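Local coordinates for signal transduction protein TRAP (Staphylococcus aureus, PDB 4AE5) that probably acts as a signal transduction regulator of staphylococcal pathogenesis, leading when phosphorylated to RNAIII synthesis and expression of virulence factors, at residues Y8-L14 with T34-F38; N93-F97 with F129-A134. All coordinates share one frame; numbering follows the deposited sequence.

Interaction 1 of 2, residues Y8-L14 with T34-F38; sequences YGTYGFL and TSVIF. With FMT (formic acid), chain E.
With chi1 at -56° in both residues, Tyr8 and Leu14 swing CG anti to their own carbonyl carbon, which carries the Tyr8 ring alongside Val36 and the Leu14 methyls across Ile37. The frame is an antiparallel pairing of barrel strands 3-9 and 35-41, at the point where the first strand gives way to helix 11-20. Tyr8 and Val36 form a non-hydrogen-bonded pair whose side chains run alongside on one face of the sheet, and Val36 CG2 lies 3.8 Å from Tyr8 CD1 at the ring edge. The next pair, Gly9 with Ser35, is hydrogen-bonded but weakly: Ser35 N to Gly9 O is 3.0 Å, yet bent to 132° at the hydrogen, and Gly9 N donates to Ser35 O at 3.3 Å. Ser35 O also accepts from Thr34 OG1 at 2.9 Å, the donor tilted 29° out of the carbonyl plane. After strand 3-9 ends at Gly9, Thr10 takes the N-cap position of helix 11-20, its OG1 accepting the N-H of Phe13 at 3.1 Å. The Leu14 and Ile37 side chains run antiparallel past one another, with Leu14 CD1 3.4 Å from Ile37 N. Ser35 OG, beside that methyl, is hydrogen-bonded to Gln28. Tyr8 OH donates at 2.8 Å to O2 of a formic acid, probably from the crystallisation medium and also hydrogen-bonded to Lys115, Tyr117 and Arg160; O2 lies in the plane of the ring.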
ATOM      1  N   TYR A   8      -5.469  11.976   1.573  1.00 22.47           N
ATOM      2  CA  TYR A   8      -6.746  11.789   0.890  1.00 24.25           C
ATOM      3  C   TYR A   8      -7.388  13.164   0.700  1.00 25.90           C
ATOM      4  O   TYR A   8      -7.205  14.069   1.528  1.00 25.54           O
ATOM      5  CB  TYR A   8      -7.674  10.916   1.769  1.00 23.79           C
ATOM      6  CG  TYR A   8      -7.026   9.598   2.122  1.00 25.21           C
ATOM      7  CD1 TYR A   8      -6.978   8.569   1.200  1.00 24.25           C
ATOM      8  CD2 TYR A   8      -6.393   9.412   3.359  1.00 24.88           C
ATOM      9  CE1 TYR A   8      -6.389   7.362   1.495  1.00 22.69           C
ATOM     10  CE2 TYR A   8      -5.780   8.190   3.656  1.00 26.43           C
ATOM     11  CZ  TYR A   8      -5.780   7.166   2.729  1.00 23.72           C
ATOM     12  OH  TYR A   8      -5.152   5.939   2.992  1.00 20.92           O
ATOM     13  N   GLY A   9      -8.135  13.320  -0.377  1.00 25.24           N
ATOM     14  CA  GLY A   9      -8.840  14.553  -0.623  1.00 27.85           C
ATOM     15  C   GLY A   9      -9.464  14.440  -2.017  1.00 29.34           C
ATOM     16  O   GLY A   9      -9.464  13.358  -2.606  1.00 25.07           O
ATOM     17  N   THR A  10      -9.995  15.546  -2.542  1.00 28.51           N
ATOM     18  CA  THR A  10     -10.509  15.547  -3.928  1.00 28.66           C
ATOM     19  C   THR A  10      -9.323  15.500  -4.917  1.00 26.81           C
ATOM     20  O   THR A  10      -8.195  15.846  -4.556  1.00 25.35           O
ATOM     21  CB  THR A  10     -11.365  16.806  -4.242  1.00 31.40           C
ATOM     22  OG1 THR A  10     -10.524  17.950  -4.328  1.00 28.33           O
ATOM     23  CG2 THR A  10     -12.457  17.051  -3.174  1.00 33.12           C
ATOM     24  N   TYR A  11      -9.592  15.113  -6.170  1.00 26.26           N
ATOM     25  CA  TYR A  11      -8.541  15.177  -7.227  1.00 26.65           C
ATOM     26  C   TYR A  11      -7.845  16.547  -7.229  1.00 26.28           C
ATOM     27  O   TYR A  11      -6.621  16.641  -7.206  1.00 24.75           O
ATOM     28  CB  TYR A  11      -9.095  14.858  -8.632  1.00 26.32           C
ATOM     29  CG  TYR A  11      -8.098  15.176  -9.724  1.00 27.49           C
ATOM     30  CD1 TYR A  11      -7.083  14.267 -10.021  1.00 28.42           C
ATOM     31  CD2 TYR A  11      -8.130  16.386 -10.428  1.00 30.13           C
ATOM     32  CE1 TYR A  11      -6.129  14.557 -10.984  1.00 30.38           C
ATOM     33  CE2 TYR A  11      -7.174  16.673 -11.408  1.00 31.40           C
ATOM     34  CZ  TYR A  11      -6.210  15.747 -11.694  1.00 29.87           C
ATOM     35  OH  TYR A  11      -5.229  15.946 -12.631  1.00 31.76           O
ATOM     36  N   GLY A  12      -8.633  17.610  -7.281  1.00 28.10           N
ATOM     37  CA  GLY A  12      -8.085  18.989  -7.426  1.00 27.88           C
ATOM     38  C   GLY A  12      -7.254  19.395  -6.232  1.00 27.80           C
ATOM     39  O   GLY A  12      -6.135  19.890  -6.422  1.00 27.00           O
ATOM     40  N   PHE A  13      -7.769  19.178  -5.012  1.00 28.61           N
ATOM     41  CA  PHE A  13      -6.959  19.373  -3.777  1.00 29.48           C
ATOM     42  C   PHE A  13      -5.558  18.692  -3.760  1.00 27.77           C
ATOM     43  O   PHE A  13      -4.492  19.343  -3.505  1.00 26.96           O
ATOM     44  CB  PHE A  13      -7.766  19.001  -2.529  1.00 34.35           C
ATOM     45  CG  PHE A  13      -7.100  19.394  -1.243  1.00 35.78           C
ATOM     46  CD1 PHE A  13      -7.112  20.699  -0.804  1.00 38.35           C
ATOM     47  CD2 PHE A  13      -6.415  18.437  -0.492  1.00 39.21           C
ATOM     48  CE1 PHE A  13      -6.447  21.071   0.363  1.00 42.47           C
ATOM     49  CE2 PHE A  13      -5.773  18.791   0.695  1.00 41.35           C
ATOM     50  CZ  PHE A  13      -5.770  20.111   1.115  1.00 40.85           C
ATOM     51  N   LEU A  14      -5.541  17.392  -4.068  1.00 23.89           N
ATOM     52  CA  LEU A  14      -4.290  16.684  -4.073  1.00 23.59           C
ATOM     53  C   LEU A  14      -3.397  17.054  -5.238  1.00 22.67           C
ATOM     54  O   LEU A  14      -2.148  17.008  -5.088  1.00 23.81           O
ATOM     55  CB  LEU A  14      -4.506  15.156  -3.984  1.00 21.35           C
ATOM     56  CG  LEU A  14      -5.305  14.592  -2.828  1.00 22.58           C
ATOM     57  CD1 LEU A  14      -5.192  13.047  -2.854  1.00 21.08           C
ATOM     58  CD2 LEU A  14      -4.869  15.188  -1.504  1.00 23.20           C
ATOM     59  N   THR A  34     -12.454   8.274  -3.016  1.00 23.68           N
ATOM     60  CA  THR A  34     -11.635   9.451  -2.764  1.00 23.53           C
ATOM     61  C   THR A  34     -10.456   9.496  -3.742  1.00 21.25           C
ATOM     62  O   THR A  34     -10.057   8.463  -4.281  1.00 19.59           O
ATOM     63  CB  THR A  34     -11.063   9.359  -1.300  1.00 23.90           C
ATOM     64  OG1 THR A  34     -10.248  10.510  -1.024  1.00 24.95           O
ATOM     65  CG2 THR A  34     -10.230   8.093  -1.077  1.00 21.58           C
ATOM     66  N   SER A  35      -9.834  10.646  -3.929  1.00 20.79           N
ATOM     67  CA  SER A  35      -8.498  10.649  -4.556  1.00 20.89           C
ATOM     68  C   SER A  35      -7.421  10.338  -3.485  1.00 19.09           C
ATOM     69  O   SER A  35      -7.627  10.638  -2.313  1.00 19.40           O
ATOM     70  CB  SER A  35      -8.247  12.020  -5.209  1.00 21.59           C
ATOM     71  OG  SER A  35      -6.972  11.986  -5.853  1.00 24.11           O
ATOM     72  N   VAL A  36      -6.261   9.813  -3.884  1.00 17.41           N
ATOM     73  CA  VAL A  36      -5.229   9.412  -2.941  1.00 17.52           C
ATOM     74  C   VAL A  36      -3.856   9.927  -3.473  1.00 18.56           C
ATOM     75  O   VAL A  36      -3.571   9.832  -4.682  1.00 18.06           O
ATOM     76  CB  VAL A  36      -5.195   7.833  -2.887  1.00 18.35           C
ATOM     77  CG1 VAL A  36      -4.062   7.341  -2.010  1.00 19.27           C
ATOM     78  CG2 VAL A  36      -6.503   7.280  -2.373  1.00 17.77           C
ATOM     79  N   ILE A  37      -2.996  10.442  -2.582  1.00 19.22           N
ATOM     80  CA  ILE A  37      -1.627  10.749  -2.974  1.00 18.32           C
ATOM     81  C   ILE A  37      -0.600  10.199  -1.925  1.00 18.35           C
ATOM     82  O   ILE A  37      -0.891  10.197  -0.693  1.00 19.15           O
ATOM     83  CB  ILE A  37      -1.471  12.265  -3.277  1.00 19.26           C
ATOM     84  CG1 ILE A  37      -0.198  12.557  -4.112  1.00 19.01           C
ATOM     85  CG2 ILE A  37      -1.420  13.063  -1.976  1.00 18.82           C
ATOM     86  CD1 ILE A  37      -0.201  13.957  -4.698  1.00 19.49           C
ATOM     87  N   PHE A  38       0.578   9.759  -2.398  1.00 18.44           N
ATOM     88  CA  PHE A  38       1.652   9.307  -1.433  1.00 17.69           C
ATOM     89  C   PHE A  38       3.072   9.618  -1.922  1.00 18.25           C
ATOM     90  O   PHE A  38       3.277   9.827  -3.140  1.00 18.12           O
ATOM     91  CB  PHE A  38       1.496   7.820  -1.043  1.00 16.68           C
ATOM     92  CG  PHE A  38       1.601   6.836  -2.201  1.00 17.29           C
ATOM     93  CD1 PHE A  38       2.850   6.381  -2.651  1.00 16.62           C
ATOM     94  CD2 PHE A  38       0.447   6.325  -2.835  1.00 16.99           C
ATOM     95  CE1 PHE A  38       2.953   5.483  -3.749  1.00 16.84           C
ATOM     96  CE2 PHE A  38       0.540   5.425  -3.902  1.00 17.10           C
ATOM     97  CZ  PHE A  38       1.774   4.999  -4.372  1.00 17.41           C
TER
HETATM   98  C   FMT E1000      -4.524   3.800   0.341  1.00 36.30           C
HETATM   99  O1  FMT E1000      -3.451   3.852   0.989  1.00 39.57           O
HETATM  100  O2  FMT E1000      -5.668   4.136   0.978  1.00 33.86           O

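Interaction 2 of 2, residues N93-F97 with F129-A134; sequences NFRNF and FKQSDA
Phe97 is the main bump of this contact, and Phe129, Ser132 and Ala134 form the hollow that receives one side of its ring. Three successive ring atoms make the fit: CD2 meets Phe129 CD1 at 3.6 Å, CE2 meets Ser132 OG at 3.6 Å, and CZ reaches Ala134 CB at 3.9 Å. The serine comes at the ring edge, near its plane, whereas the alanine methyl approaches obliquely. Phe129 is in turn a second bump. Its CG is anti to the backbone N (chi1 160°), and this directs the ring into the notch between Phe97 and Phe94, where CE1 lies 3.6 Å from Phe94 CB. The Phe97 and Phe129 rings are nearly perpendicular, with planes at 87° and centroids 5.7 Å apart. Phe94 contributes its CB to the notch while its ring leads away, to meet Tyr103 edge-to-face; Phe118 and Phe135 meet Phe129 in the same manner. No hydrogen bond crosses between the segments, so complementary shape carries the contact. Its walls are nevertheless fixed by polar bonds. Ser132 OG donates to Phe129 O at 2.6 Å, in the carbonyl plane and on a lone pair, and the same oxygen accepts from Ser132 N at 2.8 Å. Ser132 OG also takes the N-H of Phe135, capping the next helix. The result is a 3-10 turn at 93-96 packed, through phenylalanines, against a helix-to-helix corner with a serine N-cap, both within the ABM family region on the outside of the barrel.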
ATOM      1  N   ASN A  93       7.846 -15.470  -3.964  1.00 23.23           N
ATOM      2  CA  ASN A  93       7.644 -15.976  -5.327  1.00 25.26           C
ATOM      3  C   ASN A  93       6.604 -15.214  -6.152  1.00 23.63           C
ATOM      4  O   ASN A  93       6.647 -15.229  -7.342  1.00 20.66           O
ATOM      5  CB  ASN A  93       7.295 -17.446  -5.343  1.00 26.90           C
ATOM      6  CG  ASN A  93       7.241 -18.023  -6.738  1.00 33.03           C
ATOM      7  OD1 ASN A  93       8.073 -17.739  -7.560  1.00 36.85           O
ATOM      8  ND2 ASN A  93       6.253 -18.825  -7.001  1.00 34.60           N
ATOM      9  N   PHE A  94       5.700 -14.558  -5.449  1.00 21.86           N
ATOM     10  CA  PHE A  94       4.694 -13.707  -6.044  1.00 19.10           C
ATOM     11  C   PHE A  94       5.286 -12.645  -6.933  1.00 18.23           C
ATOM     12  O   PHE A  94       4.674 -12.204  -7.825  1.00 16.43           O
ATOM     13  CB  PHE A  94       3.759 -13.115  -4.987  1.00 19.53           C
ATOM     14  CG  PHE A  94       4.414 -12.219  -3.979  1.00 19.02           C
ATOM     15  CD1 PHE A  94       4.796 -10.954  -4.307  1.00 19.38           C
ATOM     16  CD2 PHE A  94       4.585 -12.624  -2.669  1.00 19.64           C
ATOM     17  CE1 PHE A  94       5.366 -10.118  -3.388  1.00 18.03           C
ATOM     18  CE2 PHE A  94       5.146 -11.783  -1.729  1.00 18.17           C
ATOM     19  CZ  PHE A  94       5.537 -10.530  -2.095  1.00 18.70           C
ATOM     20  N   ARG A  95       6.529 -12.290  -6.663  1.00 17.24           N
ATOM     21  CA  ARG A  95       7.221 -11.330  -7.494  1.00 19.09           C
ATOM     22  C   ARG A  95       7.333 -11.764  -8.967  1.00 18.52           C
ATOM     23  O   ARG A  95       7.502 -10.940  -9.864  1.00 16.77           O
ATOM     24  CB  ARG A  95       8.608 -11.170  -6.915  1.00 23.94           C
ATOM     25  CG  ARG A  95       9.564 -10.317  -7.703  1.00 31.38           C
ATOM     26  CD  ARG A  95      11.009 -10.788  -7.349  1.00 33.92           C
ATOM     27  NE  ARG A  95      11.347 -10.545  -5.944  1.00 34.75           N
ATOM     28  CZ  ARG A  95      12.272  -9.658  -5.503  1.00 36.90           C
ATOM     29  NH1 ARG A  95      12.960  -8.870  -6.333  1.00 29.22           N
ATOM     30  NH2 ARG A  95      12.497  -9.555  -4.196  1.00 34.33           N
ATOM     31  N   ASN A  96       7.221 -13.057  -9.206  1.00 19.02           N
ATOM     32  CA  ASN A  96       7.254 -13.553 -10.592  1.00 20.06           C
ATOM     33  C   ASN A  96       5.896 -13.777 -11.253  1.00 19.81           C
ATOM     34  O   ASN A  96       5.851 -14.177 -12.426  1.00 23.05           O
ATOM     35  CB  ASN A  96       8.007 -14.863 -10.652  1.00 23.10           C
ATOM     36  CG  ASN A  96       9.407 -14.698 -10.186  1.00 24.51           C
ATOM     37  OD1 ASN A  96       9.790 -15.357  -9.259  1.00 30.13           O
ATOM     38  ND2 ASN A  96      10.127 -13.723 -10.746  1.00 25.43           N
ATOM     39  N   PHE A  97       4.825 -13.499 -10.538  1.00 18.33           N
ATOM     40  CA  PHE A  97       3.471 -13.649 -11.120  1.00 18.14           C
ATOM     41  C   PHE A  97       3.180 -12.622 -12.224  1.00 18.19           C
ATOM     42  O   PHE A  97       3.654 -11.480 -12.223  1.00 17.94           O
ATOM     43  CB  PHE A  97       2.418 -13.609  -9.984  1.00 17.76           C
ATOM     44  CG  PHE A  97       2.300 -14.875  -9.168  1.00 19.44           C
ATOM     45  CD1 PHE A  97       3.396 -15.692  -8.892  1.00 21.75           C
ATOM     46  CD2 PHE A  97       1.064 -15.263  -8.689  1.00 20.21           C
ATOM     47  CE1 PHE A  97       3.261 -16.844  -8.125  1.00 21.30           C
ATOM     48  CE2 PHE A  97       0.923 -16.406  -7.928  1.00 19.19           C
ATOM     49  CZ  PHE A  97       2.023 -17.177  -7.625  1.00 20.48           C
ATOM     50  N   PHE A 129      -4.030 -12.586  -9.307  1.00 15.38           N
ATOM     51  CA  PHE A 129      -3.074 -12.947  -8.271  1.00 16.35           C
ATOM     52  C   PHE A 129      -3.842 -13.200  -6.952  1.00 15.45           C
ATOM     53  O   PHE A 129      -3.588 -14.170  -6.154  1.00 14.40           O
ATOM     54  CB  PHE A 129      -2.030 -11.805  -8.141  1.00 16.43           C
ATOM     55  CG  PHE A 129      -1.272 -11.797  -6.815  1.00 16.50           C
ATOM     56  CD1 PHE A 129      -0.490 -12.870  -6.482  1.00 17.62           C
ATOM     57  CD2 PHE A 129      -1.317 -10.682  -5.946  1.00 17.00           C
ATOM     58  CE1 PHE A 129       0.224 -12.920  -5.309  1.00 18.21           C
ATOM     59  CE2 PHE A 129      -0.564 -10.706  -4.753  1.00 18.56           C
ATOM     60  CZ  PHE A 129       0.197 -11.821  -4.457  1.00 18.02           C
ATOM     61  N   LYS A 130      -4.827 -12.365  -6.725  1.00 16.08           N
ATOM     62  CA  LYS A 130      -5.590 -12.474  -5.501  1.00 16.22           C
ATOM     63  C   LYS A 130      -6.289 -13.846  -5.340  1.00 17.80           C
ATOM     64  O   LYS A 130      -6.590 -14.337  -4.220  1.00 17.86           O
ATOM     65  CB  LYS A 130      -6.591 -11.291  -5.459  1.00 19.25           C
ATOM     66  CG  LYS A 130      -7.710 -11.486  -4.461  1.00 22.08           C
ATOM     67  CD  LYS A 130      -8.300 -10.151  -4.024  1.00 23.41           C
ATOM     68  CE  LYS A 130      -8.871  -9.307  -5.106  1.00 24.03           C
ATOM     69  NZ  LYS A 130     -10.139  -8.596  -4.550  1.00 25.79           N
ATOM     70  N   GLN A 131      -6.615 -14.468  -6.449  1.00 17.68           N
ATOM     71  CA  GLN A 131      -7.149 -15.815  -6.363  1.00 20.62           C
ATOM     72  C   GLN A 131      -6.154 -16.922  -6.140  1.00 17.44           C
ATOM     73  O   GLN A 131      -6.559 -18.055  -5.832  1.00 20.18           O
ATOM     74  CB  GLN A 131      -7.943 -16.130  -7.634  1.00 21.53           C
ATOM     75  CG  GLN A 131      -8.902 -15.042  -8.023  1.00 24.77           C
ATOM     76  CD  GLN A 131      -9.525 -15.355  -9.338  1.00 26.01           C
ATOM     77  OE1 GLN A 131     -10.320 -16.272  -9.397  1.00 33.14           O
ATOM     78  NE2 GLN A 131      -9.188 -14.602 -10.403  1.00 26.16           N
ATOM     79  N   SER A 132      -4.874 -16.692  -6.353  1.00 17.40           N
ATOM     80  CA  SER A 132      -3.911 -17.775  -6.262  1.00 17.62           C
ATOM     81  C   SER A 132      -3.787 -18.195  -4.780  1.00 17.79           C
ATOM     82  O   SER A 132      -4.055 -17.379  -3.853  1.00 16.04           O
ATOM     83  CB  SER A 132      -2.509 -17.298  -6.711  1.00 17.12           C
ATOM     84  OG  SER A 132      -2.025 -16.237  -5.845  1.00 13.06           O
ATOM     85  N   ASP A 133      -3.327 -19.420  -4.591  1.00 18.29           N
ATOM     86  CA  ASP A 133      -2.819 -19.887  -3.283  1.00 18.95           C
ATOM     87  C   ASP A 133      -1.809 -18.979  -2.651  1.00 18.23           C
ATOM     88  O   ASP A 133      -1.949 -18.748  -1.445  1.00 17.56           O
ATOM     89  CB  ASP A 133      -2.222 -21.329  -3.331  1.00 21.07           C
ATOM     90  CG  ASP A 133      -3.278 -22.390  -3.533  1.00 23.65           C
ATOM     91  OD1 ASP A 133      -4.513 -22.096  -3.555  1.00 25.77           O
ATOM     92  OD2 ASP A 133      -2.868 -23.550  -3.695  1.00 26.24           O
ATOM     93  N   ALA A 134      -0.822 -18.439  -3.413  1.00 17.66           N
ATOM     94  CA  ALA A 134       0.213 -17.592  -2.815  1.00 17.26           C
ATOM     95  C   ALA A 134      -0.472 -16.376  -2.113  1.00 19.19           C
ATOM     96  O   ALA A 134      -0.057 -15.920  -1.011  1.00 21.70           O
ATOM     97  CB  ALA A 134       1.233 -17.097  -3.837  1.00 17.77           C
TER

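How the interactions relate
The two contacts lie on opposite sides of the chain's centre, with their own centres 30 Å apart and nearest atoms about 16 Å apart. They follow in series: interaction 1 closes at residue 38, before interaction 2 opens at 93. They share no helix or strand. The first, within the barrel wall, pairs strands 3-9 and 35-41 of the closed eight-stranded barrel and brings in helix 11-20; the second joins the loop before strand 100-108 to helices 123-131 and 133-136, and reaches the barrel through Phe94 on Ile59 of strand 51-59 and Phe129 on Phe118 of strand 114-120. Interaction 1 thus lies where the N-terminal strand meets its helix, interaction 2 among the ABM-region helices opposite.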